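Local structure of endonuclease V (Homo sapiens, 6OZE) at residues D22-A27 against R206-A211; G172-L177 against L185-R190; R54-L59 against S74-L79; F95-V100 against V136-P141; S85-F90 against H124-G129. The protein probably cleaves RNA next to inosine as a metal-dependent endoribonuclease with an RNase H-like fold. The protein carries 4 engineered substitutions. All blocks are in the same frame, centred on the assembly; numbering follows the deposited sequence. Where two conformers were deposited one is given.

Interaction 1 closes the longest loop: 22-27, soon after the N-terminal helix 3-17, meets 206-211 at the start of helix 209-218. The other four contacts fall within it. Interaction 3 comes next, the hairpin of strands 54-63 and 69-78 at one end of the sheet. Interactions 5 and 4 follow and cross each other: 85-90 leads into helix 89-106 and 95-100 lies within it; they pair with 124-129 and 136-141, before and at the end of helix 130-138. Interaction 2 is the last to open, the hairpin of strands 174-178 and 184-189 at the far end of the sheet; interaction 1 then closes around all four. Leu209 packs on Met187, and Phe95 on Val77 and Leu79.

Interaction 1 of 5, residues D22-A27 against R206-A211; sequences DRDTEA and RMSLEA
Asp24 and Ser208 meet at the N terminus of helix 209-218, where Ser208 is the N-cap residue. The contact fastens the loop between helix 3-17 and strand 39-47 of the RNase H-like fold to this helix start. The Asp24 carboxylate uses both oxygens on one residue. Ser208 N donates to Asp24 OD1 over 2.8 Å in a nearly straight bond (176°), coming from above the carboxylate plane. Ser208 OG gives its proton to Asp24 OD2 on the syn side, also at 2.8 Å. The same hydroxyl accepts from Ala211 N at 3.2 Å, which is the capping bond. OG lies between the backbone N and the carbonyl carbon of Ser208 (chi1 70°), a position from which it serves both partners. A carboxylate here would probably be stabilised by the helix end. Ala211 CB and Met207 CG pack on Asp24 OD1, Met207 CG at 3.4 Å.

A second polar group lies around Arg206, whose chain crosses that of Thr25 at about a right angle. Gln29 adds bonds to the backbone of Thr25, Glu26 and Arg206, and Asp139 makes a long, weak ion pair with Arg206 NE. Thr25 OG1 rests 3.1 Å from Arg206 CD and donates to Glu26 OE2 on the anti side. Glu26 OE2 takes this hydroxyl and also closes a salt bridge of 2.7 Å with Arg206 NH1, the carboxylate and guanidinium planes turned 71° apart.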
# COMPACT_ATOMS: atom_id res chain seq x y z
N ASP A 22 -5.37 8.72 11.61
CA ASP A 22 -4.44 7.66 11.98
C ASP A 22 -4.97 6.78 13.11
O ASP A 22 -4.19 6.22 13.89
CB ASP A 22 -3.05 8.20 12.29
CG ASP A 22 -3.05 9.20 13.43
OD1 ASP A 22 -4.12 9.78 13.71
OD2 ASP A 22 -1.98 9.40 14.04
N ARG A 23 -6.29 6.63 13.19
CA ARG A 23 -6.93 5.77 14.16
C ARG A 23 -7.94 4.90 13.43
O ARG A 23 -8.28 5.15 12.26
CB ARG A 23 -7.65 6.59 15.23
CG ARG A 23 -8.82 7.37 14.69
CD ARG A 23 -9.45 8.26 15.74
NE ARG A 23 -10.53 9.06 15.17
CZ ARG A 23 -11.78 8.64 15.02
NH1 ARG A 23 -12.12 7.41 15.41
NH2 ARG A 23 -12.69 9.44 14.49
N ASP A 24 -8.42 3.88 14.12
CA ASP A 24 -9.45 3.03 13.55
C ASP A 24 -10.78 3.75 13.57
O ASP A 24 -11.12 4.44 14.54
CB ASP A 24 -9.54 1.73 14.36
CG ASP A 24 -8.27 0.92 14.27
OD1 ASP A 24 -7.77 0.73 13.14
OD2 ASP A 24 -7.76 0.49 15.34
N THR A 25 -11.54 3.62 12.48
CA THR A 25 -12.84 4.26 12.38
C THR A 25 -13.99 3.28 12.21
O THR A 25 -15.15 3.70 12.29
CB THR A 25 -12.86 5.27 11.21
OG1 THR A 25 -12.58 4.61 9.97
CG2 THR A 25 -11.81 6.36 11.43
N GLU A 26 -13.72 1.99 12.02
CA GLU A 26 -14.76 0.99 11.77
C GLU A 26 -14.73 -0.07 12.86
O GLU A 26 -13.66 -0.43 13.36
CB GLU A 26 -14.53 0.31 10.43
CG GLU A 26 -14.21 1.28 9.30
CD GLU A 26 -15.28 2.34 9.12
OE1 GLU A 26 -16.48 1.99 9.14
OE2 GLU A 26 -14.92 3.53 8.99
N ALA A 27 -15.92 -0.56 13.22
CA ALA A 27 -16.01 -1.59 14.25
C ALA A 27 -15.18 -2.82 13.90
O ALA A 27 -14.57 -3.44 14.78
CB ALA A 27 -17.47 -1.98 14.47
N ARG A 206 -7.25 6.06 8.00
CA ARG A 206 -8.39 5.45 8.69
C ARG A 206 -8.10 4.05 9.23
O ARG A 206 -8.98 3.20 9.26
CB ARG A 206 -9.65 5.45 7.82
CG ARG A 206 -10.30 6.81 7.70
CD ARG A 206 -11.80 6.66 7.71
NE ARG A 206 -12.36 6.55 6.38
CZ ARG A 206 -13.38 5.76 6.06
NH1 ARG A 206 -13.94 5.00 6.99
NH2 ARG A 206 -13.83 5.72 4.81
N MET A 207 -6.86 3.81 9.67
CA MET A 207 -6.57 2.60 10.41
C MET A 207 -5.43 2.89 11.38
O MET A 207 -4.57 3.73 11.12
CB MET A 207 -6.20 1.45 9.47
CG MET A 207 -6.31 0.05 10.11
SD MET A 207 -6.72 -1.17 8.84
CE MET A 207 -7.11 -2.61 9.82
N SER A 208 -5.46 2.21 12.53
CA SER A 208 -4.33 2.28 13.44
C SER A 208 -3.22 1.36 12.94
O SER A 208 -3.45 0.42 12.18
CB SER A 208 -4.75 1.87 14.86
OG SER A 208 -5.02 0.47 14.90
N LEU A 209 -1.99 1.68 13.35
CA LEU A 209 -0.86 0.87 12.91
C LEU A 209 -0.97 -0.56 13.44
O LEU A 209 -0.72 -1.51 12.69
CB LEU A 209 0.44 1.52 13.37
CG LEU A 209 1.72 0.75 13.03
CD1 LEU A 209 1.84 0.53 11.52
CD2 LEU A 209 2.92 1.51 13.57
N GLU A 210 -1.37 -0.72 14.70
CA GLU A 210 -1.51 -2.06 15.26
C GLU A 210 -2.50 -2.89 14.45
O GLU A 210 -2.21 -4.04 14.09
CB GLU A 210 -1.95 -1.98 16.72
CG GLU A 210 -0.84 -1.59 17.69
CD GLU A 210 -1.36 -1.32 19.09
OE1 GLU A 210 -2.59 -1.39 19.31
OE2 GLU A 210 -0.53 -1.03 19.98
N ALA A 211 -3.66 -2.32 14.13
CA ALA A 211 -4.66 -3.05 13.36
C ALA A 211 -4.18 -3.33 11.94
O ALA A 211 -4.45 -4.40 11.38
CB ALA A 211 -5.98 -2.28 13.32

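Interaction 2 of 5, residues G172-L177 against L185-R190; sequences GDSFPL and LGMALR
Strands 174-178 and 184-189 run antiparallel as a beta hairpin, with Phe175-Ala188 and Leu177-Gly186 as hydrogen-bonded pairs and Ser174-Leu189 and Pro176-Met187 as non-hydrogen-bonded pairs. Phe175 and Ala188 bond both ways, at 3.0 Å from Phe175 N to Ala188 O and 2.9 Å from Ala188 N to Phe175 O. Gly172 N extends the pairing to Arg190 O at 2.8 Å.

On one face, Ala188 CB sits over the Phe175 ring in a CH-pi contact, 3.6 Å from the ring centroid. Ala188 CB is nearest to Phe175 CZ, at 3.4 Å. Leu177 lies on this face too, its CD1 against the Met187 backbone. On the other face Met187 is bent at chi2 and chi3. In the conformer given (a second was deposited), Met187 SD meets Pro176 CA at 3.5 Å and Pro176 CB at 3.8 Å, while Met187 CE reaches Ser174 OG at 3.4 Å. Leu189 CD1 packs on Asp173 O.

Strand 174-178 is an edge strand of the sheet within the chain. Helix 159-167 covers the Phe175 face, where His161 meets the Phe175 ring. Helix 209-218 packs on Met187 and Leu189, and strand 199-205 continues the sheet beyond strand 184-189.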
# COMPACT_ATOMS: atom_id res chain seq x y z
N GLY A 172 3.56 -13.14 11.77
CA GLY A 172 2.92 -12.31 12.75
C GLY A 172 3.86 -11.59 13.67
O GLY A 172 3.45 -10.62 14.31
N ASP A 173 5.12 -12.02 13.74
CA ASP A 173 6.10 -11.32 14.57
C ASP A 173 6.42 -9.98 13.93
O ASP A 173 6.53 -9.87 12.71
CB ASP A 173 7.40 -12.13 14.69
CG ASP A 173 7.26 -13.36 15.55
OD1 ASP A 173 6.18 -13.59 16.13
OD2 ASP A 173 8.25 -14.11 15.65
N SER A 174 6.58 -8.96 14.76
CA SER A 174 6.75 -7.61 14.24
C SER A 174 7.56 -6.77 15.22
O SER A 174 7.62 -7.08 16.41
CB SER A 174 5.39 -6.94 13.98
OG SER A 174 4.66 -6.81 15.19
N PHE A 175 8.20 -5.72 14.69
CA PHE A 175 8.89 -4.76 15.55
C PHE A 175 8.68 -3.35 15.02
O PHE A 175 8.46 -3.16 13.82
CB PHE A 175 10.39 -5.06 15.72
CG PHE A 175 11.23 -5.01 14.46
CD1 PHE A 175 11.72 -3.80 13.97
CD2 PHE A 175 11.60 -6.17 13.81
CE1 PHE A 175 12.54 -3.75 12.87
CE2 PHE A 175 12.42 -6.13 12.68
CZ PHE A 175 12.88 -4.92 12.21
N PRO A 176 8.70 -2.34 15.90
CA PRO A 176 8.37 -0.98 15.47
C PRO A 176 9.54 -0.27 14.80
O PRO A 176 10.71 -0.53 15.07
CB PRO A 176 7.99 -0.28 16.79
CG PRO A 176 8.81 -1.01 17.83
CD PRO A 176 8.86 -2.45 17.36
N LEU A 177 9.18 0.66 13.88
CA LEU A 177 10.14 1.51 13.20
C LEU A 177 9.98 2.92 13.75
O LEU A 177 8.98 3.59 13.47
CB LEU A 177 9.90 1.47 11.69
CG LEU A 177 9.89 0.04 11.14
CD1 LEU A 177 9.34 0.02 9.72
CD2 LEU A 177 11.28 -0.56 11.19
N LEU A 185 6.81 5.20 12.88
CA LEU A 185 6.38 5.43 11.50
C LEU A 185 5.78 4.19 10.86
O LEU A 185 5.06 4.30 9.86
CB LEU A 185 7.59 5.86 10.68
CG LEU A 185 8.30 7.10 11.22
CD1 LEU A 185 9.60 7.34 10.47
CD2 LEU A 185 7.39 8.31 11.12
N GLY A 186 6.07 3.02 11.41
CA GLY A 186 5.56 1.79 10.83
C GLY A 186 6.06 0.61 11.63
O GLY A 186 6.62 0.77 12.72
N MET A 187 5.84 -0.58 11.08
CA MET A 187 6.27 -1.82 11.70
C MET A 187 6.89 -2.72 10.65
O MET A 187 6.42 -2.78 9.52
CB MET A 187 5.07 -2.55 12.31
CG MET A 187 4.26 -1.72 13.29
SD MET A 187 5.02 -1.71 14.91
CE MET A 187 5.25 -3.46 15.04
N ALA A 188 7.94 -3.43 11.03
CA ALA A 188 8.46 -4.51 10.21
C ALA A 188 7.71 -5.76 10.62
O ALA A 188 7.59 -6.04 11.82
CB ALA A 188 9.97 -4.70 10.42
N LEU A 189 7.20 -6.50 9.65
CA LEU A 189 6.35 -7.65 9.94
C LEU A 189 6.89 -8.86 9.21
O LEU A 189 7.10 -8.83 8.00
CB LEU A 189 4.92 -7.38 9.42
CG LEU A 189 4.01 -8.60 9.35
CD1 LEU A 189 3.70 -9.14 10.74
CD2 LEU A 189 2.72 -8.25 8.57
N ARG A 190 7.13 -9.94 9.96
CA ARG A 190 7.38 -11.22 9.31
C ARG A 190 6.04 -11.78 8.88
O ARG A 190 5.16 -12.07 9.71
CB ARG A 190 8.12 -12.18 10.24
CG ARG A 190 8.38 -13.51 9.57
CD ARG A 190 9.48 -14.27 10.29
NE ARG A 190 9.81 -15.54 9.66
CZ ARG A 190 10.95 -16.20 9.87
NH1 ARG A 190 11.87 -15.69 10.68
NH2 ARG A 190 11.18 -17.35 9.26

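Interaction 3 of 5, residues R54-L59 against S74-L79. With ACT (acetate ion), chain B.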
# COMPACT_ATOMS: atom_id res chain seq x y z
N ARG A 54 5.05 4.01 -19.64
CA ARG A 54 3.96 3.05 -19.77
C ARG A 54 3.95 2.07 -18.60
O ARG A 54 5.00 1.53 -18.22
CB ARG A 54 4.02 2.30 -21.09
CG ARG A 54 2.69 1.68 -21.53
CD ARG A 54 1.63 2.74 -21.86
NE ARG A 54 0.42 2.16 -22.44
CZ ARG A 54 -0.76 2.77 -22.52
NH1 ARG A 54 -1.80 2.14 -23.07
NH2 ARG A 54 -0.91 4.01 -22.06
N ALA A 55 2.77 1.81 -18.07
CA ALA A 55 2.62 0.99 -16.89
C ALA A 55 1.26 0.33 -16.92
O ALA A 55 0.42 0.62 -17.80
CB ALA A 55 2.77 1.84 -15.62
N CYS A 56 1.03 -0.58 -15.98
CA CYS A 56 -0.29 -1.15 -15.77
C CYS A 56 -0.73 -0.84 -14.34
O CYS A 56 0.06 -0.98 -13.40
CB CYS A 56 -0.28 -2.66 -15.99
SG CYS A 56 -1.89 -3.41 -15.87
N ALA A 57 -1.98 -0.40 -14.19
CA ALA A 57 -2.59 -0.18 -12.89
C ALA A 57 -3.65 -1.24 -12.68
O ALA A 57 -4.45 -1.52 -13.59
CB ALA A 57 -3.22 1.22 -12.82
N SER A 58 -3.66 -1.86 -11.49
CA SER A 58 -4.60 -2.94 -11.21
C SER A 58 -5.28 -2.74 -9.86
O SER A 58 -4.66 -2.26 -8.90
CB SER A 58 -3.90 -4.30 -11.19
OG SER A 58 -3.35 -4.59 -12.48
N LEU A 59 -6.55 -3.13 -9.81
CA LEU A 59 -7.32 -3.18 -8.57
C LEU A 59 -7.95 -4.55 -8.47
O LEU A 59 -8.59 -5.01 -9.42
CB LEU A 59 -8.41 -2.09 -8.59
CG LEU A 59 -9.52 -2.22 -7.55
CD1 LEU A 59 -8.96 -2.00 -6.15
CD2 LEU A 59 -10.62 -1.20 -7.84
N SER A 74 -7.55 -4.41 -14.64
CA SER A 74 -6.21 -3.92 -14.95
C SER A 74 -6.32 -3.03 -16.18
O SER A 74 -7.11 -3.31 -17.08
CB SER A 74 -5.27 -5.07 -15.31
OG SER A 74 -5.07 -5.92 -14.19
N ARG A 75 -5.53 -1.96 -16.21
CA ARG A 75 -5.54 -1.05 -17.35
C ARG A 75 -4.13 -0.57 -17.64
O ARG A 75 -3.42 -0.16 -16.72
CB ARG A 75 -6.46 0.15 -17.09
CG ARG A 75 -7.91 -0.22 -16.97
CD ARG A 75 -8.76 0.66 -17.85
NE ARG A 75 -9.60 1.55 -17.05
CZ ARG A 75 -10.73 1.17 -16.48
NH1 ARG A 75 -11.17 -0.07 -16.63
NH2 ARG A 75 -11.43 2.04 -15.77
N MET A 76 -3.74 -0.60 -18.91
CA MET A 76 -2.50 0.05 -19.30
C MET A 76 -2.69 1.56 -19.26
O MET A 76 -3.72 2.09 -19.70
CB MET A 76 -2.09 -0.33 -20.73
CG MET A 76 -1.86 -1.82 -21.00
SD MET A 76 -0.57 -2.54 -19.94
CE MET A 76 0.87 -1.65 -20.53
N VAL A 77 -1.68 2.26 -18.74
CA VAL A 77 -1.74 3.70 -18.53
C VAL A 77 -0.37 4.30 -18.85
O VAL A 77 0.64 3.60 -18.89
CB VAL A 77 -2.13 4.06 -17.07
CG1 VAL A 77 -3.51 3.50 -16.73
CG2 VAL A 77 -1.10 3.52 -16.10
N SER A 78 -0.35 5.60 -19.09
CA SER A 78 0.88 6.34 -19.34
C SER A 78 1.11 7.32 -18.19
O SER A 78 0.30 8.23 -17.99
CB SER A 78 0.80 7.11 -20.65
OG SER A 78 0.73 6.22 -21.76
N LEU A 79 2.20 7.12 -17.44
CA LEU A 79 2.52 7.94 -16.27
C LEU A 79 3.35 9.12 -16.75
O LEU A 79 4.58 9.07 -16.79
CB LEU A 79 3.29 7.13 -15.23
CG LEU A 79 2.70 5.79 -14.77
CD1 LEU A 79 3.34 5.36 -13.45
CD2 LEU A 79 1.21 5.87 -14.60
C ACT B . -0.16 -0.38 -24.43
O ACT B . 0.89 0.27 -24.17
OXT ACT B . -1.32 -0.21 -23.97
CH3 ACT B . -0.01 -1.50 -25.49
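The guanidinium of Arg54 lies with one face over the Met76-Val77 backbone and Met76 CB, and with its edge toward Ser78 and an acetate ion. This belongs to the beta hairpin of strands 54-63 and 69-78, at one end of the RNase H-like sheet. The acetate, probably from the crystallisation liquor, takes Arg54 NE on its O and Arg54 NH1 on its OXT, each at 2.6 Å. Arg54 NH2 donates to Ser78 OG at 2.8 Å, tilted 20° from the guanidinium plane. Three nitrogens of one group are thus engaged, which should hold its rotation. The chain bends at chi2 (66°), and Arg54 CD comes to 3.2 Å from Val77 O.

Ala55-Val77 and Ala57-Arg75 are hydrogen-bonded pairs. On the Arg54 face, Met76 SD lies 4.0 Å from Cys56 CB. On the other, Ala55 CB meets Leu79 CG, also at 4.0 Å. Helix 89-106 covers that second face, while helix 226-242 covers Cys56 and Ser74. Arg75 turns to Glu73 in a salt bridge. Ser235 of helix 226-242 bonds to Ser58 OG. The same Ser58 OG shares a hydrogen bond of 2.8 Å with Ser74 OG.

Interaction 4 of 5, residues F95-V100 against V136-P141; sequences FLLELV and VLTDLP
The Schellman motif that ends helix 130-138 brings Leu140 to Val100 of helix 89-106, while Leu137 in the last turn before it meets Leu97. Asp139, with positive phi, is the C-prime residue of the motif. Leu140 N reaches Gly135 O, and Asp139 N makes a weak bond to Val136 O.

Leu97 CD1 touches Leu137 CB at 3.4 Å, tighter than usual for two carbons. Leu97 has two deposited conformers, so this tightness is doubtful. The two side chains cross at about a right angle. Leu97 CD1 also lies 4.0 Å from Leu137 CD1. Further along the helix, Val100 CG1 and Leu140 CD1 meet tip to tip at 4.1 Å. Val100 CG1 stands anti to the backbone N (chi1 174°), directed at this partner. Thr138 CG2 fits between the two pairs, 4.3 Å from Leu97 CG and 4.3 Å from Val100 CG1.

Thr138 turns its methyl to the contact, and its OG1 bonds to Leu134 O within its own helix. Asp139 OD1 bonds to His205, and Arg104 of helix 89-106 makes a weak hydrogen bond to Thr138 O. Between 95-100 and 136-141 themselves there is no hydrogen bond; these two segments hold each other by van der Waals contact between aliphatic groups.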
# COMPACT_ATOMS: atom_id res chain seq x y z
N PHE A 95 -4.58 7.09 -11.50
CA PHE A 95 -5.07 5.89 -12.16
C PHE A 95 -5.71 4.93 -11.18
O PHE A 95 -6.74 4.31 -11.49
CB PHE A 95 -3.94 5.24 -12.94
CG PHE A 95 -3.30 6.17 -13.90
CD1 PHE A 95 -3.94 6.51 -15.07
CD2 PHE A 95 -2.09 6.77 -13.61
CE1 PHE A 95 -3.38 7.40 -15.96
CE2 PHE A 95 -1.52 7.67 -14.49
CZ PHE A 95 -2.16 7.98 -15.67
N LEU A 96 -5.13 4.79 -9.99
CA LEU A 96 -5.74 3.92 -9.00
C LEU A 96 -7.08 4.49 -8.55
O LEU A 96 -8.05 3.75 -8.37
CB LEU A 96 -4.79 3.76 -7.82
CG LEU A 96 -3.47 3.07 -8.17
CD1 LEU A 96 -2.59 2.97 -6.91
CD2 LEU A 96 -3.74 1.69 -8.73
N LEU A 97 -7.14 5.81 -8.36
CA LEU A 97 -8.41 6.41 -7.98
C LEU A 97 -9.49 6.16 -9.04
O LEU A 97 -10.65 5.89 -8.70
CB LEU A 97 -8.22 7.90 -7.71
CG LEU A 97 -9.27 8.58 -6.83
CD1 LEU A 97 -8.65 9.75 -6.13
CD2 LEU A 97 -10.42 9.04 -7.68
N GLU A 98 -9.13 6.23 -10.33
CA GLU A 98 -10.08 5.97 -11.40
C GLU A 98 -10.60 4.54 -11.36
O GLU A 98 -11.78 4.28 -11.65
CB GLU A 98 -9.43 6.26 -12.75
CG GLU A 98 -10.38 6.23 -13.91
CD GLU A 98 -11.33 7.42 -13.92
OE1 GLU A 98 -11.03 8.43 -13.26
OE2 GLU A 98 -12.38 7.33 -14.60
N LEU A 99 -9.72 3.58 -11.04
CA LEU A 99 -10.18 2.19 -10.95
C LEU A 99 -11.16 2.02 -9.79
O LEU A 99 -12.16 1.30 -9.92
CB LEU A 99 -8.99 1.24 -10.76
CG LEU A 99 -8.06 1.12 -11.97
CD1 LEU A 99 -6.83 0.28 -11.58
CD2 LEU A 99 -8.79 0.52 -13.14
N VAL A 100 -10.88 2.65 -8.65
CA VAL A 100 -11.79 2.54 -7.51
C VAL A 100 -13.14 3.15 -7.84
O VAL A 100 -14.19 2.58 -7.53
CB VAL A 100 -11.15 3.17 -6.26
CG1 VAL A 100 -12.14 3.17 -5.10
CG2 VAL A 100 -9.89 2.41 -5.88
N VAL A 136 -6.77 9.15 1.49
CA VAL A 136 -7.49 10.40 1.75
C VAL A 136 -8.44 10.72 0.59
O VAL A 136 -9.56 11.18 0.80
CB VAL A 136 -6.50 11.55 2.02
CG1 VAL A 136 -7.18 12.90 1.88
CG2 VAL A 136 -5.89 11.41 3.42
N LEU A 137 -7.98 10.48 -0.65
CA LEU A 137 -8.79 10.84 -1.81
C LEU A 137 -9.94 9.87 -2.04
O LEU A 137 -11.02 10.30 -2.45
CB LEU A 137 -7.90 10.96 -3.04
CG LEU A 137 -6.99 12.20 -3.07
CD1 LEU A 137 -6.08 12.13 -4.29
CD2 LEU A 137 -7.81 13.49 -3.10
N THR A 138 -9.75 8.58 -1.76
CA THR A 138 -10.87 7.63 -1.82
C THR A 138 -11.72 7.64 -0.56
O THR A 138 -12.84 7.13 -0.58
CB THR A 138 -10.37 6.20 -2.02
OG1 THR A 138 -9.54 5.82 -0.92
CG2 THR A 138 -9.58 6.07 -3.32
N ASP A 139 -11.21 8.23 0.53
CA ASP A 139 -11.79 8.11 1.88
C ASP A 139 -12.05 6.66 2.25
O ASP A 139 -13.10 6.30 2.77
CB ASP A 139 -13.05 8.96 2.04
CG ASP A 139 -13.33 9.28 3.50
OD1 ASP A 139 -12.37 9.33 4.30
OD2 ASP A 139 -14.51 9.48 3.84
N LEU A 140 -11.08 5.80 1.96
CA LEU A 140 -11.15 4.41 2.36
C LEU A 140 -10.02 4.11 3.32
O LEU A 140 -8.93 4.67 3.21
CB LEU A 140 -11.00 3.49 1.15
CG LEU A 140 -12.16 3.39 0.15
CD1 LEU A 140 -11.73 2.53 -1.04
CD2 LEU A 140 -13.40 2.81 0.83
N PRO A 141 -10.25 3.23 4.29
CA PRO A 141 -9.13 2.69 5.07
C PRO A 141 -8.08 2.13 4.14
O PRO A 141 -8.38 1.39 3.20
CB PRO A 141 -9.79 1.59 5.91
CG PRO A 141 -11.22 2.07 6.07
CD PRO A 141 -11.55 2.67 4.72

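Interaction 5 of 5, residues S85-F90 against H124-G129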
# COMPACT_ATOMS: atom_id res chain seq x y z
N SER A 85 11.66 11.72 -6.37
CA SER A 85 11.61 10.97 -5.12
C SER A 85 10.82 11.73 -4.07
O SER A 85 11.06 12.92 -3.84
CB SER A 85 13.02 10.70 -4.61
OG SER A 85 13.69 9.79 -5.46
N GLY A 86 9.87 11.04 -3.43
CA GLY A 86 8.98 11.66 -2.48
C GLY A 86 7.65 12.09 -3.06
O GLY A 86 6.78 12.53 -2.31
N PHE A 87 7.49 11.98 -4.38
CA PHE A 87 6.30 12.47 -5.08
C PHE A 87 5.72 11.41 -6.01
O PHE A 87 4.94 11.75 -6.92
CB PHE A 87 6.64 13.75 -5.85
CG PHE A 87 7.10 14.87 -4.98
CD1 PHE A 87 6.19 15.72 -4.38
CD2 PHE A 87 8.46 15.08 -4.75
CE1 PHE A 87 6.61 16.76 -3.59
CE2 PHE A 87 8.89 16.12 -3.95
CZ PHE A 87 7.96 16.97 -3.36
N LEU A 88 6.09 10.14 -5.82
CA LEU A 88 5.60 9.07 -6.69
C LEU A 88 4.08 9.04 -6.74
O LEU A 88 3.51 8.72 -7.79
CB LEU A 88 6.12 7.71 -6.20
CG LEU A 88 5.57 6.47 -6.91
CD1 LEU A 88 5.88 6.50 -8.40
CD2 LEU A 88 6.10 5.20 -6.28
N ALA A 89 3.42 9.37 -5.64
CA ALA A 89 1.96 9.27 -5.61
C ALA A 89 1.32 10.14 -6.69
O ALA A 89 0.25 9.79 -7.19
CB ALA A 89 1.42 9.63 -4.22
N PHE A 90 1.96 11.25 -7.07
CA PHE A 90 1.39 12.09 -8.11
C PHE A 90 1.38 11.40 -9.47
O PHE A 90 0.60 11.77 -10.34
CB PHE A 90 2.12 13.43 -8.18
CG PHE A 90 1.81 14.33 -7.02
CD1 PHE A 90 0.71 15.17 -7.05
CD2 PHE A 90 2.60 14.30 -5.88
CE1 PHE A 90 0.41 15.98 -5.96
CE2 PHE A 90 2.30 15.11 -4.79
CZ PHE A 90 1.21 15.95 -4.83
N HIS A 124 7.36 7.77 5.00
CA HIS A 124 7.57 8.41 3.71
C HIS A 124 8.33 9.71 3.95
O HIS A 124 8.32 10.26 5.05
CB HIS A 124 6.21 8.67 3.05
CG HIS A 124 6.30 9.35 1.71
ND1 HIS A 124 6.12 10.71 1.57
CD2 HIS A 124 6.52 8.86 0.47
CE1 HIS A 124 6.23 11.03 0.29
NE2 HIS A 124 6.48 9.93 -0.39
N HIS A 125 8.97 10.20 2.88
CA HIS A 125 9.79 11.41 2.95
C HIS A 125 9.05 12.55 3.64
O HIS A 125 9.65 13.31 4.40
CB HIS A 125 10.17 11.86 1.54
CG HIS A 125 10.81 10.80 0.70
ND1 HIS A 125 10.15 9.65 0.31
CD2 HIS A 125 12.04 10.73 0.14
CE1 HIS A 125 10.95 8.92 -0.43
NE2 HIS A 125 12.10 9.55 -0.56
N ARG A 126 7.75 12.68 3.37
CA ARG A 126 6.96 13.79 3.88
C ARG A 126 5.81 13.32 4.76
O ARG A 126 4.85 14.07 4.99
CB ARG A 126 6.45 14.65 2.72
CG ARG A 126 6.17 16.10 3.05
CD ARG A 126 6.15 16.97 1.80
NE ARG A 126 7.49 17.35 1.38
CZ ARG A 126 8.23 16.68 0.50
NH1 ARG A 126 7.76 15.58 -0.08
NH2 ARG A 126 9.45 17.12 0.19
N GLY A 127 5.88 12.09 5.27
CA GLY A 127 4.75 11.54 6.00
C GLY A 127 3.50 11.37 5.18
O GLY A 127 2.40 11.31 5.74
N PHE A 128 3.63 11.26 3.85
CA PHE A 128 2.45 11.22 2.99
C PHE A 128 2.74 10.46 1.69
O PHE A 128 2.81 11.01 0.58
CB PHE A 128 1.92 12.63 2.71
CG PHE A 128 0.49 12.64 2.24
CD1 PHE A 128 -0.52 12.22 3.08
CD2 PHE A 128 0.17 13.05 0.96
CE1 PHE A 128 -1.84 12.21 2.66
CE2 PHE A 128 -1.15 13.04 0.53
CZ PHE A 128 -2.15 12.63 1.38
N GLY A 129 2.86 9.14 1.79
CA GLY A 129 3.11 8.30 0.64
C GLY A 129 1.84 7.89 -0.08
O GLY A 129 0.73 8.29 0.26
O HOH W 1 6.94 8.89 -3.03
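Gly86 packs against two histidines of the loop before helix 130-138. Its CA lies over one face of the His125 ring in a CH-pi contact, 3.8 Å from the ring centroid and 17° off the normal. The carbonyl O of Gly86 points to the edge of the His124 ring, 3.1 Å from His124 CE1 and near the ring plane. Next to it, the Phe87 ring and the Arg126 guanidinium lie with planes 25° apart. Phe87 CZ is over one face of the guanidinium, 3.6 Å from Arg126 NH1.

One shell out, water 1 joins the two segments. It accepts from Leu88 N at 3.2 Å and bonds to His124 NE2 at 2.9 Å. A type I beta turn from His124 to Gly127 sets the histidines and Arg126 side by side, closed by Gly127 N to His124 O at 3.1 Å. The Arg126 chain bends at chi3 to bring its guanidinium to Phe87. Gln13 of helix 3-17 donates to Gly86 O and makes a weak bond with Arg126 NH1.

Gly86, with phi 95°, presents bare backbone to the rings. The join therefore rests on a CH-pi contact, the approach of Phe87 to the guanidinium and a bridging water, with Gln13 bonding to both sides.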